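Local atomic coordinates of periplasmic sugar-binding protein (Chloroflexus aurantiacus, PDB entry 4RXU), a protein that binds beta-D-glucose and probably serves as the periplasmic sugar-binding component of an ABC-type carbohydrate transporter. Residues 129-134 and 334-340; 142-146 and 247-251; 153-159 and 187-193; 177-182 and 200-206. All blocks are in the same frame, centred on the assembly; numbering follows the deposited sequence.

Interaction 1 of 4, residues 129-134 and 334-340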
loop_
_atom_site.group_PDB
_atom_site.type_symbol
_atom_site.label_atom_id
_atom_site.label_comp_id
_atom_site.label_asym_id
_atom_site.label_seq_id
_atom_site.Cartn_x
_atom_site.Cartn_y
_atom_site.Cartn_z
ATOM N N TYR A 129 -10.959 -15.094 -4.220
ATOM C CA TYR A 129 -9.521 -15.100 -3.836
ATOM C C TYR A 129 -9.064 -13.681 -3.635
ATOM O O TYR A 129 -9.640 -12.735 -4.204
ATOM C CB TYR A 129 -8.631 -15.793 -4.901
ATOM C CG TYR A 129 -9.060 -17.207 -5.091
ATOM C CD1 TYR A 129 -8.607 -18.208 -4.235
ATOM C CD2 TYR A 129 -10.027 -17.530 -6.048
ATOM C CE1 TYR A 129 -9.073 -19.508 -4.350
ATOM C CE2 TYR A 129 -10.506 -18.823 -6.164
ATOM C CZ TYR A 129 -10.019 -19.805 -5.309
ATOM O OH TYR A 129 -10.437 -21.108 -5.385
ATOM N N TYR A 130 -7.992 -13.564 -2.876
ATOM C CA TYR A 130 -7.323 -12.291 -2.646
ATOM C C TYR A 130 -5.807 -12.442 -2.895
ATOM O O TYR A 130 -5.112 -13.103 -2.128
ATOM C CB TYR A 130 -7.573 -11.834 -1.211
ATOM C CG TYR A 130 -6.986 -10.492 -0.835
ATOM C CD1 TYR A 130 -6.843 -9.458 -1.747
ATOM C CD2 TYR A 130 -6.593 -10.255 0.469
ATOM C CE1 TYR A 130 -6.317 -8.229 -1.355
ATOM C CE2 TYR A 130 -6.099 -9.043 0.886
ATOM C CZ TYR A 130 -5.965 -8.013 -0.011
ATOM O OH TYR A 130 -5.476 -6.818 0.442
ATOM N N VAL A 131 -5.341 -11.826 -3.960
ATOM C CA VAL A 131 -3.928 -11.780 -4.297
ATOM C C VAL A 131 -3.379 -10.500 -3.680
ATOM O O VAL A 131 -3.813 -9.405 -3.997
ATOM C CB VAL A 131 -3.719 -11.767 -5.824
ATOM C CG1 VAL A 131 -2.266 -11.501 -6.180
ATOM C CG2 VAL A 131 -4.200 -13.073 -6.438
ATOM N N THR A 132 -2.426 -10.669 -2.776
ATOM C CA THR A 132 -1.972 -9.576 -1.925
ATOM C C THR A 132 -0.512 -9.713 -1.503
ATOM O O THR A 132 0.040 -10.819 -1.447
ATOM C CB THR A 132 -2.881 -9.477 -0.663
ATOM O OG1 THR A 132 -2.561 -8.318 0.113
ATOM C CG2 THR A 132 -2.740 -10.721 0.251
ATOM N N PHE A 133 0.082 -8.573 -1.183
ATOM C CA PHE A 133 1.293 -8.565 -0.380
ATOM C C PHE A 133 0.934 -8.692 1.094
ATOM O O PHE A 133 -0.209 -8.488 1.514
ATOM C CB PHE A 133 2.086 -7.290 -0.593
ATOM C CG PHE A 133 2.581 -7.108 -1.998
ATOM C CD1 PHE A 133 3.570 -7.924 -2.521
ATOM C CD2 PHE A 133 2.040 -6.107 -2.805
ATOM C CE1 PHE A 133 4.018 -7.735 -3.808
ATOM C CE2 PHE A 133 2.497 -5.919 -4.087
ATOM C CZ PHE A 133 3.486 -6.734 -4.580
ATOM N N ASP A 134 1.920 -9.014 1.913
ATOM C CA ASP A 134 1.700 -9.093 3.370
ATOM C C ASP A 134 1.671 -7.667 3.945
ATOM O O ASP A 134 2.694 -7.117 4.348
ATOM C CB ASP A 134 2.828 -9.897 4.005
ATOM C CG ASP A 134 2.613 -10.185 5.490
ATOM O OD1 ASP A 134 1.806 -9.500 6.159
ATOM O OD2 ASP A 134 3.285 -11.115 6.010
ATOM N N PRO A 334 -9.849 -16.600 0.905
ATOM C CA PRO A 334 -8.594 -17.292 0.613
ATOM C C PRO A 334 -7.545 -16.373 -0.021
ATOM O O PRO A 334 -7.830 -15.663 -0.986
ATOM C CB PRO A 334 -9.014 -18.415 -0.343
ATOM C CG PRO A 334 -10.449 -18.663 -0.021
ATOM C CD PRO A 334 -11.006 -17.312 0.329
ATOM N N ALA A 335 -6.337 -16.413 0.538
ATOM C CA ALA A 335 -5.266 -15.468 0.177
ATOM C C ALA A 335 -4.156 -16.130 -0.617
ATOM O O ALA A 335 -3.835 -17.291 -0.410
ATOM C CB ALA A 335 -4.675 -14.854 1.423
ATOM N N ILE A 336 -3.609 -15.369 -1.560
ATOM C CA ILE A 336 -2.415 -15.773 -2.304
ATOM C C ILE A 336 -1.464 -14.606 -1.978
ATOM O O ILE A 336 -1.478 -13.565 -2.636
ATOM C CB ILE A 336 -2.699 -15.897 -3.820
ATOM C CG1 ILE A 336 -3.792 -16.948 -4.075
ATOM C CG2 ILE A 336 -1.425 -16.248 -4.575
ATOM C CD1 ILE A 336 -4.350 -17.031 -5.488
ATOM N N GLN A 337 -0.668 -14.789 -0.931
ATOM C CA GLN A 337 0.109 -13.711 -0.326
ATOM C C GLN A 337 1.576 -13.841 -0.671
ATOM O O GLN A 337 2.130 -14.942 -0.660
ATOM C CB GLN A 337 -0.067 -13.734 1.193
ATOM C CG GLN A 337 0.619 -12.594 1.935
ATOM C CD GLN A 337 0.651 -12.797 3.448
ATOM O OE1 GLN A 337 -0.207 -12.284 4.184
ATOM N NE2 GLN A 337 1.604 -13.578 3.915
ATOM N N SER A 338 2.180 -12.676 -0.906
ATOM C CA SER A 338 3.578 -12.492 -1.326
ATOM C C SER A 338 4.307 -11.649 -0.291
ATOM O O SER A 338 3.681 -10.760 0.300
ATOM C CB SER A 338 3.615 -11.771 -2.711
ATOM O OG SER A 338 3.585 -12.738 -3.705
ATOM N N PRO A 339 5.611 -11.924 -0.049
ATOM C CA PRO A 339 6.289 -11.164 0.989
ATOM C C PRO A 339 6.778 -9.797 0.564
ATOM O O PRO A 339 6.795 -9.434 -0.627
ATOM C CB PRO A 339 7.482 -12.046 1.349
ATOM C CG PRO A 339 7.767 -12.829 0.150
ATOM C CD PRO A 339 6.417 -13.092 -0.455
ATOM N N VAL A 340 7.216 -9.057 1.569
ATOM C CA VAL A 340 7.703 -7.696 1.376
ATOM C C VAL A 340 9.065 -7.526 2.073
ATOM O O VAL A 340 9.355 -8.214 3.060
ATOM C CB VAL A 340 6.678 -6.639 1.860
ATOM C CG1 VAL A 340 5.343 -6.859 1.166
ATOM C CG2 VAL A 340 6.526 -6.634 3.387
#

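Interaction 2 of 4, residues 142-146 and 247-251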
loop_
_atom_site.group_PDB
_atom_site.type_symbol
_atom_site.label_atom_id
_atom_site.label_comp_id
_atom_site.label_asym_id
_atom_site.label_seq_id
_atom_site.Cartn_x
_atom_site.Cartn_y
_atom_site.Cartn_z
ATOM N N GLN A 142 7.942 -0.829 8.427
ATOM C CA GLN A 142 8.084 0.618 8.482
ATOM C C GLN A 142 8.373 1.060 9.918
ATOM O O GLN A 142 9.321 1.806 10.197
ATOM C CB GLN A 142 6.832 1.296 7.939
ATOM C CG GLN A 142 6.639 1.109 6.454
ATOM C CD GLN A 142 5.327 1.619 5.971
ATOM O OE1 GLN A 142 4.363 1.664 6.718
ATOM N NE2 GLN A 142 5.273 2.003 4.712
ATOM N N ALA A 143 7.516 0.628 10.828
ATOM C CA ALA A 143 7.697 1.008 12.227
ATOM C C ALA A 143 9.005 0.495 12.834
ATOM O O ALA A 143 9.671 1.206 13.598
ATOM C CB ALA A 143 6.519 0.534 13.053
ATOM N N GLN A 144 9.353 -0.742 12.507
ATOM C CA GLN A 144 10.550 -1.364 13.057
ATOM C C GLN A 144 11.805 -0.580 12.643
ATOM O O GLN A 144 12.707 -0.395 13.445
ATOM C CB GLN A 144 10.637 -2.842 12.661
ATOM C CG GLN A 144 11.692 -3.598 13.443
ATOM C CD GLN A 144 11.331 -3.688 14.910
ATOM O OE1 GLN A 144 10.267 -4.194 15.260
ATOM N NE2 GLN A 144 12.199 -3.173 15.768
ATOM N N TYR A 145 11.822 -0.073 11.414
ATOM C CA TYR A 145 12.927 0.760 10.948
ATOM C C TYR A 145 13.074 1.996 11.849
ATOM O O TYR A 145 14.172 2.330 12.292
ATOM C CB TYR A 145 12.760 1.178 9.472
ATOM C CG TYR A 145 13.919 2.029 9.035
ATOM C CD1 TYR A 145 13.907 3.405 9.262
ATOM C CD2 TYR A 145 15.043 1.462 8.453
ATOM C CE1 TYR A 145 14.982 4.204 8.914
ATOM C CE2 TYR A 145 16.127 2.247 8.089
ATOM C CZ TYR A 145 16.087 3.606 8.321
ATOM O OH TYR A 145 17.153 4.382 7.979
ATOM N N LEU A 146 11.957 2.630 12.179
ATOM C CA LEU A 146 11.981 3.812 13.018
ATOM C C LEU A 146 12.503 3.456 14.405
ATOM O O LEU A 146 13.388 4.131 14.955
ATOM C CB LEU A 146 10.609 4.454 13.109
ATOM C CG LEU A 146 10.097 5.009 11.773
ATOM C CD1 LEU A 146 8.678 5.521 11.943
ATOM C CD2 LEU A 146 10.937 6.130 11.154
ATOM N N TYR A 247 11.124 11.250 13.755
ATOM C CA TYR A 247 10.779 9.936 13.220
ATOM C C TYR A 247 9.416 10.056 12.543
ATOM O O TYR A 247 8.463 10.544 13.153
ATOM C CB TYR A 247 10.791 8.925 14.378
ATOM C CG TYR A 247 12.183 8.799 14.878
ATOM C CD1 TYR A 247 12.699 9.706 15.813
ATOM C CD2 TYR A 247 13.025 7.829 14.372
ATOM C CE1 TYR A 247 14.019 9.631 16.221
ATOM C CE2 TYR A 247 14.352 7.739 14.791
ATOM C CZ TYR A 247 14.832 8.644 15.714
ATOM O OH TYR A 247 16.139 8.566 16.121
ATOM N N ILE A 248 9.340 9.641 11.280
ATOM C CA ILE A 248 8.172 9.873 10.450
ATOM C C ILE A 248 7.695 8.556 9.835
ATOM O O ILE A 248 8.414 7.903 9.078
ATOM C CB ILE A 248 8.469 10.840 9.302
ATOM C CG1 ILE A 248 9.038 12.169 9.827
ATOM C CG2 ILE A 248 7.215 11.053 8.438
ATOM C CD1 ILE A 248 9.710 13.020 8.776
ATOM N N LEU A 249 6.477 8.165 10.208
ATOM C CA LEU A 249 5.805 6.988 9.628
ATOM C C LEU A 249 5.058 7.472 8.396
ATOM O O LEU A 249 3.912 7.894 8.501
ATOM C CB LEU A 249 4.831 6.352 10.620
ATOM C CG LEU A 249 4.153 5.091 10.045
ATOM C CD1 LEU A 249 5.111 3.906 9.990
ATOM C CD2 LEU A 249 2.932 4.764 10.873
ATOM N N ALA A 250 5.722 7.478 7.246
ATOM C CA ALA A 250 5.052 7.862 5.983
ATOM C C ALA A 250 4.586 6.564 5.335
ATOM O O ALA A 250 5.340 5.583 5.283
ATOM C CB ALA A 250 6.003 8.623 5.063
ATOM N N PRO A 251 3.334 6.541 4.804
ATOM C CA PRO A 251 2.758 5.234 4.456
ATOM C C PRO A 251 3.161 4.693 3.091
ATOM O O PRO A 251 3.127 3.498 2.888
ATOM C CB PRO A 251 1.243 5.498 4.531
ATOM C CG PRO A 251 1.114 6.958 4.205
ATOM C CD PRO A 251 2.312 7.601 4.849
#

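Interaction 3 of 4, residues 153-159 and 187-193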
loop_
_atom_site.group_PDB
_atom_site.type_symbol
_atom_site.label_atom_id
_atom_site.label_comp_id
_atom_site.label_asym_id
_atom_site.label_seq_id
_atom_site.Cartn_x
_atom_site.Cartn_y
_atom_site.Cartn_z
ATOM N N THR A 153 14.769 8.691 25.158
ATOM C CA THR A 153 13.368 9.008 25.333
ATOM C C THR A 153 12.972 10.323 24.719
ATOM O O THR A 153 13.790 11.216 24.507
ATOM C CB THR A 153 12.984 9.049 26.822
ATOM O OG1 THR A 153 13.831 9.969 27.534
ATOM C CG2 THR A 153 13.081 7.656 27.411
ATOM N N GLY A 154 11.678 10.428 24.453
ATOM C CA GLY A 154 11.105 11.678 24.006
ATOM C C GLY A 154 11.409 12.005 22.566
ATOM O O GLY A 154 11.384 13.171 22.180
ATOM N N ASN A 155 11.692 10.989 21.765
ATOM C CA ASN A 155 11.890 11.191 20.328
ATOM C C ASN A 155 10.580 11.562 19.637
ATOM O O ASN A 155 9.606 10.816 19.743
ATOM C CB ASN A 155 12.398 9.903 19.709
ATOM C CG ASN A 155 13.758 9.520 20.211
ATOM O OD1 ASN A 155 14.746 10.124 19.835
ATOM N ND2 ASN A 155 13.812 8.534 21.093
ATOM N N PRO A 156 10.536 12.701 18.928
ATOM C CA PRO A 156 9.306 13.040 18.228
ATOM C C PRO A 156 8.927 12.030 17.146
ATOM O O PRO A 156 9.774 11.655 16.332
ATOM C CB PRO A 156 9.622 14.396 17.586
ATOM C CG PRO A 156 10.659 14.988 18.487
ATOM C CD PRO A 156 11.519 13.801 18.864
ATOM N N LEU A 157 7.641 11.709 17.109
ATOM C CA LEU A 157 7.075 10.753 16.179
ATOM C C LEU A 157 5.895 11.403 15.478
ATOM O O LEU A 157 4.956 11.898 16.130
ATOM C CB LEU A 157 6.639 9.477 16.917
ATOM C CG LEU A 157 5.986 8.386 16.045
ATOM C CD1 LEU A 157 6.954 7.854 15.011
ATOM C CD2 LEU A 157 5.495 7.262 16.936
ATOM N N TYR A 158 5.969 11.436 14.158
ATOM C CA TYR A 158 4.915 11.965 13.321
ATOM C C TYR A 158 4.304 10.798 12.541
ATOM O O TYR A 158 5.019 10.071 11.833
ATOM C CB TYR A 158 5.489 13.019 12.379
ATOM C CG TYR A 158 5.925 14.283 13.114
ATOM C CD1 TYR A 158 7.137 14.349 13.803
ATOM C CD2 TYR A 158 5.110 15.403 13.128
ATOM C CE1 TYR A 158 7.532 15.508 14.476
ATOM C CE2 TYR A 158 5.485 16.560 13.806
ATOM C CZ TYR A 158 6.695 16.612 14.486
ATOM O OH TYR A 158 7.055 17.779 15.162
ATOM N N LEU A 159 2.998 10.611 12.694
ATOM C CA LEU A 159 2.286 9.478 12.072
ATOM C C LEU A 159 1.535 9.937 10.847
ATOM O O LEU A 159 0.930 11.019 10.861
ATOM C CB LEU A 159 1.269 8.884 13.061
ATOM C CG LEU A 159 1.822 8.371 14.402
ATOM C CD1 LEU A 159 0.689 8.024 15.353
ATOM C CD2 LEU A 159 2.788 7.198 14.236
ATOM N N GLY A 187 7.860 5.547 26.540
ATOM C CA GLY A 187 8.447 6.891 26.507
ATOM C C GLY A 187 9.501 7.119 25.429
ATOM O O GLY A 187 10.017 8.229 25.308
ATOM N N THR A 188 9.781 6.099 24.617
ATOM C CA THR A 188 10.774 6.266 23.563
ATOM C C THR A 188 10.350 7.308 22.542
ATOM O O THR A 188 11.134 8.187 22.174
ATOM C CB THR A 188 11.060 4.934 22.863
ATOM O OG1 THR A 188 11.540 3.990 23.828
ATOM C CG2 THR A 188 12.105 5.110 21.759
ATOM N N PHE A 189 9.104 7.189 22.088
ATOM C CA PHE A 189 8.508 8.131 21.158
ATOM C C PHE A 189 7.395 8.954 21.805
ATOM O O PHE A 189 6.670 8.471 22.680
ATOM C CB PHE A 189 7.894 7.406 19.971
ATOM C CG PHE A 189 8.881 6.769 19.056
ATOM C CD1 PHE A 189 9.781 7.546 18.343
ATOM C CD2 PHE A 189 8.879 5.380 18.878
ATOM C CE1 PHE A 189 10.664 6.944 17.463
ATOM C CE2 PHE A 189 9.764 4.779 18.003
ATOM C CZ PHE A 189 10.664 5.560 17.301
ATOM N N VAL A 190 7.247 10.174 21.310
ATOM C CA VAL A 190 6.167 11.051 21.695
ATOM C C VAL A 190 5.480 11.511 20.430
ATOM O O VAL A 190 6.109 12.104 19.560
ATOM C CB VAL A 190 6.667 12.271 22.485
ATOM C CG1 VAL A 190 5.563 13.278 22.744
ATOM C CG2 VAL A 190 7.278 11.833 23.800
ATOM N N ILE A 191 4.193 11.187 20.324
ATOM C CA ILE A 191 3.411 11.502 19.135
ATOM C C ILE A 191 3.166 13.001 19.030
ATOM O O ILE A 191 2.630 13.601 19.959
ATOM C CB ILE A 191 2.049 10.806 19.163
ATOM C CG1 ILE A 191 2.191 9.276 19.216
ATOM C CG2 ILE A 191 1.212 11.193 17.935
ATOM C CD1 ILE A 191 0.905 8.586 19.626
ATOM N N LYS A 192 3.494 13.596 17.886
ATOM C CA LYS A 192 3.379 15.050 17.737
ATOM C C LYS A 192 2.256 15.551 16.848
ATOM O O LYS A 192 2.021 16.762 16.824
ATOM C CB LYS A 192 4.674 15.643 17.187
ATOM C CG LYS A 192 5.877 15.277 18.027
ATOM C CD LYS A 192 5.770 15.897 19.403
ATOM C CE LYS A 192 6.975 15.522 20.247
ATOM N NZ LYS A 192 6.961 16.352 21.472
ATOM N N ASN A 193 1.561 14.659 16.137
ATOM C CA ASN A 193 0.533 15.104 15.193
ATOM C C ASN A 193 -0.803 14.362 15.211
ATOM O O ASN A 193 -1.500 14.307 14.211
ATOM C CB ASN A 193 1.081 15.099 13.780
ATOM C CG ASN A 193 1.316 13.709 13.260
ATOM O OD1 ASN A 193 1.581 12.789 14.027
ATOM N ND2 ASN A 193 1.238 13.556 11.940
HETATM O O HOH W 1 9.140 15.013 22.842
#

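Interaction 4 of 4, residues 177-182 and 200-206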
loop_
_atom_site.group_PDB
_atom_site.type_symbol
_atom_site.label_atom_id
_atom_site.label_comp_id
_atom_site.label_asym_id
_atom_site.label_seq_id
_atom_site.Cartn_x
_atom_site.Cartn_y
_atom_site.Cartn_z
ATOM N N TRP A 177 1.396 0.250 14.126
ATOM C CA TRP A 177 0.955 0.567 15.483
ATOM C C TRP A 177 1.397 -0.503 16.467
ATOM O O TRP A 177 1.763 -0.213 17.616
ATOM C CB TRP A 177 -0.566 0.673 15.533
ATOM C CG TRP A 177 -1.096 1.091 16.882
ATOM C CD1 TRP A 177 -1.717 0.293 17.792
ATOM C CD2 TRP A 177 -1.032 2.410 17.469
ATOM N NE1 TRP A 177 -2.055 1.032 18.908
ATOM C CE2 TRP A 177 -1.668 2.337 18.725
ATOM C CE3 TRP A 177 -0.533 3.650 17.036
ATOM C CZ2 TRP A 177 -1.795 3.460 19.569
ATOM C CZ3 TRP A 177 -0.668 4.766 17.862
ATOM C CH2 TRP A 177 -1.292 4.660 19.118
ATOM N N LYS A 178 1.336 -1.753 16.027
ATOM C CA LYS A 178 1.673 -2.850 16.926
ATOM C C LYS A 178 3.158 -2.945 17.232
ATOM O O LYS A 178 3.539 -3.662 18.152
ATOM C CB LYS A 178 1.047 -4.159 16.463
ATOM C CG LYS A 178 -0.480 -4.005 16.442
ATOM C CD LYS A 178 -1.180 -5.307 16.549
ATOM C CE LYS A 178 -2.635 -5.182 16.921
ATOM N NZ LYS A 178 -3.230 -6.500 16.590
ATOM N N VAL A 179 3.972 -2.191 16.488
ATOM C CA VAL A 179 5.380 -1.989 16.821
ATOM C C VAL A 179 5.601 -0.671 17.558
ATOM O O VAL A 179 6.373 -0.604 18.527
ATOM C CB VAL A 179 6.244 -2.057 15.535
ATOM C CG1 VAL A 179 7.675 -1.588 15.779
ATOM C CG2 VAL A 179 6.233 -3.470 14.961
ATOM N N LEU A 180 4.955 0.385 17.091
ATOM C CA LEU A 180 5.169 1.687 17.715
ATOM C C LEU A 180 4.539 1.860 19.101
ATOM O O LEU A 180 5.112 2.527 19.957
ATOM C CB LEU A 180 4.704 2.830 16.805
ATOM C CG LEU A 180 5.384 2.955 15.451
ATOM C CD1 LEU A 180 4.600 3.896 14.542
ATOM C CD2 LEU A 180 6.818 3.425 15.589
ATOM N N GLN A 181 3.365 1.273 19.311
ATOM C CA GLN A 181 2.624 1.544 20.526
ATOM C C GLN A 181 3.430 1.210 21.799
ATOM O O GLN A 181 3.477 2.024 22.729
ATOM C CB GLN A 181 1.240 0.876 20.496
ATOM C CG GLN A 181 0.390 1.137 21.735
ATOM C CD GLN A 181 0.770 0.263 22.937
ATOM O OE1 GLN A 181 1.138 -0.911 22.783
ATOM N NE2 GLN A 181 0.650 0.830 24.142
ATOM N N PRO A 182 4.093 0.043 21.838
ATOM C CA PRO A 182 4.893 -0.202 23.037
ATOM C C PRO A 182 5.999 0.823 23.237
ATOM O O PRO A 182 6.361 1.124 24.360
ATOM C CB PRO A 182 5.525 -1.559 22.761
ATOM C CG PRO A 182 4.584 -2.234 21.837
ATOM C CD PRO A 182 3.979 -1.160 20.996
ATOM N N LEU A 200 -5.080 7.099 22.564
ATOM C CA LEU A 200 -5.041 5.664 22.379
ATOM C C LEU A 200 -3.710 4.992 22.652
ATOM O O LEU A 200 -3.589 3.765 22.464
ATOM C CB LEU A 200 -5.551 5.252 20.960
ATOM C CG LEU A 200 -7.093 5.424 20.819
ATOM C CD1 LEU A 200 -7.516 5.467 19.350
ATOM C CD2 LEU A 200 -7.856 4.341 21.557
ATOM N N GLN A 201 -2.712 5.758 23.102
ATOM C CA GLN A 201 -1.324 5.240 23.040
ATOM C C GLN A 201 -0.988 4.188 24.099
ATOM O O GLN A 201 0.095 3.648 24.080
ATOM C CB GLN A 201 -0.299 6.348 23.078
ATOM C CG GLN A 201 -0.114 7.000 24.433
ATOM C CD GLN A 201 0.737 8.249 24.328
ATOM O OE1 GLN A 201 0.788 8.890 23.278
ATOM N NE2 GLN A 201 1.423 8.591 25.404
ATOM N N ASN A 202 -1.924 3.883 25.001
ATOM C CA ASN A 202 -1.748 2.730 25.895
ATOM C C ASN A 202 -2.737 1.629 25.572
ATOM O O ASN A 202 -3.153 0.887 26.427
ATOM C CB ASN A 202 -1.900 3.147 27.335
ATOM C CG ASN A 202 -0.742 4.006 27.801
ATOM O OD1 ASN A 202 0.356 3.494 28.116
ATOM N ND2 ASN A 202 -0.935 5.294 27.751
ATOM N N LYS A 203 -3.114 1.542 24.309
ATOM C CA LYS A 203 -3.968 0.463 23.811
ATOM C C LYS A 203 -3.304 -0.151 22.590
ATOM O O LYS A 203 -3.199 0.490 21.564
ATOM C CB LYS A 203 -5.391 0.971 23.478
ATOM C CG LYS A 203 -6.380 -0.143 23.103
ATOM C CD LYS A 203 -7.830 0.336 23.006
ATOM C CE LYS A 203 -8.764 -0.803 22.586
ATOM N NZ LYS A 203 -10.167 -0.367 22.646
ATOM N N LEU A 204 -2.871 -1.398 22.708
ATOM C CA LEU A 204 -2.213 -2.068 21.594
ATOM C C LEU A 204 -3.204 -2.510 20.508
ATOM O O LEU A 204 -2.939 -2.351 19.330
ATOM C CB LEU A 204 -1.419 -3.256 22.103
ATOM C CG LEU A 204 -0.642 -4.075 21.066
ATOM C CD1 LEU A 204 0.504 -3.269 20.455
ATOM C CD2 LEU A 204 -0.151 -5.369 21.723
ATOM N N ASP A 205 -4.331 -3.093 20.911
ATOM C CA ASP A 205 -5.331 -3.645 19.961
ATOM C C ASP A 205 -6.446 -2.669 19.707
ATOM O O ASP A 205 -7.468 -2.683 20.379
ATOM C CB ASP A 205 -5.971 -4.903 20.524
ATOM C CG ASP A 205 -5.035 -6.032 20.593
ATOM O OD1 ASP A 205 -3.885 -5.864 20.157
ATOM O OD2 ASP A 205 -5.458 -7.092 21.086
ATOM N N LEU A 206 -6.243 -1.818 18.732
ATOM C CA LEU A 206 -7.244 -0.853 18.366
ATOM C C LEU A 206 -8.377 -1.488 17.562
ATOM O O LEU A 206 -8.185 -2.354 16.706
ATOM C CB LEU A 206 -6.627 0.250 17.518
ATOM C CG LEU A 206 -5.458 0.989 18.138
ATOM C CD1 LEU A 206 -4.991 2.057 17.163
ATOM C CD2 LEU A 206 -5.857 1.607 19.468
#

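Interaction 1 of 4, residues 129-134 and 334-340
P334 sets its CB 3.9 Å from CD1 of the Y129 ring, and its carbonyl O takes the backbone N-H of Y130 at 2.8 Å, the donor lying nearly in line with the C=O. A335 pairs with Y130, whose ring leads off toward D118, the partner of its hydroxyl. At I336 the ladder runs both ways: its N gives to Y130 O and its O receives T132 N, while CD1 rests 4.1 Å from V131 CG2. Q337, extended beyond CG, lays its amide over the D134 carboxylate, the two planes stacked 14° apart; its OE1 is held by Y326. S338 N donates to T132 O, and S338 O accepts D134 N at 3.0 Å, while D134 OD1 caps the following helix at A137. V340 CG1 then packs 3.7 Å from F133 CB. This is a parallel strand pair of one lobe of a periplasmic binding protein, uniting segments far apart in sequence and leading toward the sugar cleft.

Interaction 2 of 4, residues 142-146 and 247-251
The side-chain nitrogen of Q142, NE2, is shared between two carbonyls: it donates to P251 O across the contact at 3.2 Å and also to G276 O of a neighbouring loop. P251 O lies almost in the plane of the Q142 amide, but the donor stands above the carbonyl plane of P251, 59° out of it. This oxygen has a second donor in Q277 NE2, so Q142 of the helix and Q277 both hold the carbonyl of P251, two residues past the strand end. An extended chain beyond CG (chi2 172°) carries the Q142 amide away from the helix to the loop that follows the strand. Nearer the backbone, Q142 CB meets L249 CD1 at 3.7 Å, the two side chains crossing at about a right angle. Helix 135-148 here runs antiparallel to strand 247-249, the short axes 8.8 Å apart, and so packs on the parallel sheet of an alpha/beta lobe of the periplasmic binding protein fold. One turn on, L146 brings both methyls down on the strand: CD1 and CD2 each approach I248 O to 3.7 Å, and CD1 also lies 4.2 Å from L249 CB. L146 CD2 reaches Y247 CD2 as well, at 4.2 Å. The Y247 ring passes obliquely by L146 O, with CE2 3.7 Å away, and its hydroxyl is bonded to H149 O, just past the end of the same helix.

Interaction 3 of 4, residues 153-159 and 187-193
N155 grips T188 O twice, through its backbone N and its side-chain ND2, both at 2.9 Å and from opposite faces of the carbonyl plane; ND2 has S151 O as a further partner. Just before, G154 N donates to G187 O. The ladder continues from V190 N to N155 O, from L157 N to V190 O, and from K192 N to L157 O at 2.8 Å. Beyond the paired strands, N193 takes over with its amide: OD1 accepts L159 N at 2.9 Å and ND2 donates to L159 O at 2.8 Å, so the side-chain amide satisfies both the N-H and the C=O of L159. ND2 also meets N234 OD1. With a leucine here, L159 N and O would probably both lose these partners and the strand end would be less firmly fixed. K192 lays CB over one face of the Y158 ring, 3.8 Å from its centroid, then bends at chi2 (-65°) to run past P156 CB. Its ammonium pairs with D242 and reaches G154 O through a water, while D242 O takes the Y158 hydroxyl. On the side of the sheet carrying L157, that residue's CD2 packs 3.9 Å from F189 CB. The two parallel strands, with helix 167-185 between them in the chain, form a beta-alpha-beta crossover at the border of the sheet.

Interaction 4 of 4, residues 177-182 and 200-206
The W177 indole lies between L206 CD1 on one face, 3.6 Å from the centroid of the five-membered ring in a CH-pi contact, and Q181 CB of its own helix on the other. Three carbonyl oxygens, of L200, K203 and L204, line its edge in the ring plane. K203 O takes the indole N-H at 2.9 Å, within 4° of that plane, while L204 O sits 3.3 Å from CD1 and L200 O approaches CZ2. The ring stands out from the helix against the loop because chi1 (-176°) turns CG away from the backbone N. A leucine in place of W177 would probably leave K203 O without this donor and open a gap beneath L206. Beside it, Q181 NE2 gives a second bond to the loop, to Q201 O at 2.9 Å and 167° at the hydrogen; the acceptor lies in the amide plane, although NE2 itself stands above the carbonyl plane of Q201. Q181 OE1 faces L204 CD1, which also packs near K178 CB. K178 NZ pairs with E174 and makes only a long salt bridge to D205 OD1, at 3.7 Å. The polar anchoring thus rests on loop carbonyls held by two neutral side-chain donors, backed by L204 and L206 packing, with the long charge pair secondary.

Interaction 1 belongs to the larger, mixed sheet, whereas interactions 2, 3 and 4 gather around the four-stranded parallel sheet of the other lobe, their centres 11 to 14 Å from one another and 22 to 32 Å from that of interaction 1. Strand 129-133 leads directly into helix 135-148, linking interaction 1 to interaction 2, and the other three all nest inside the chain loop that interaction 1 closes. Strands 155-159 and 246-249 are neighbours, joining interactions 2 and 3; L180 of helix 167-185 touches residues of both. The segments of interactions 3 and 4 alternate along the chain. The side chains of F133 and P251 lie about 6 and 7 Å from the bound glucose, consistent with a sugar cleft between two lobes.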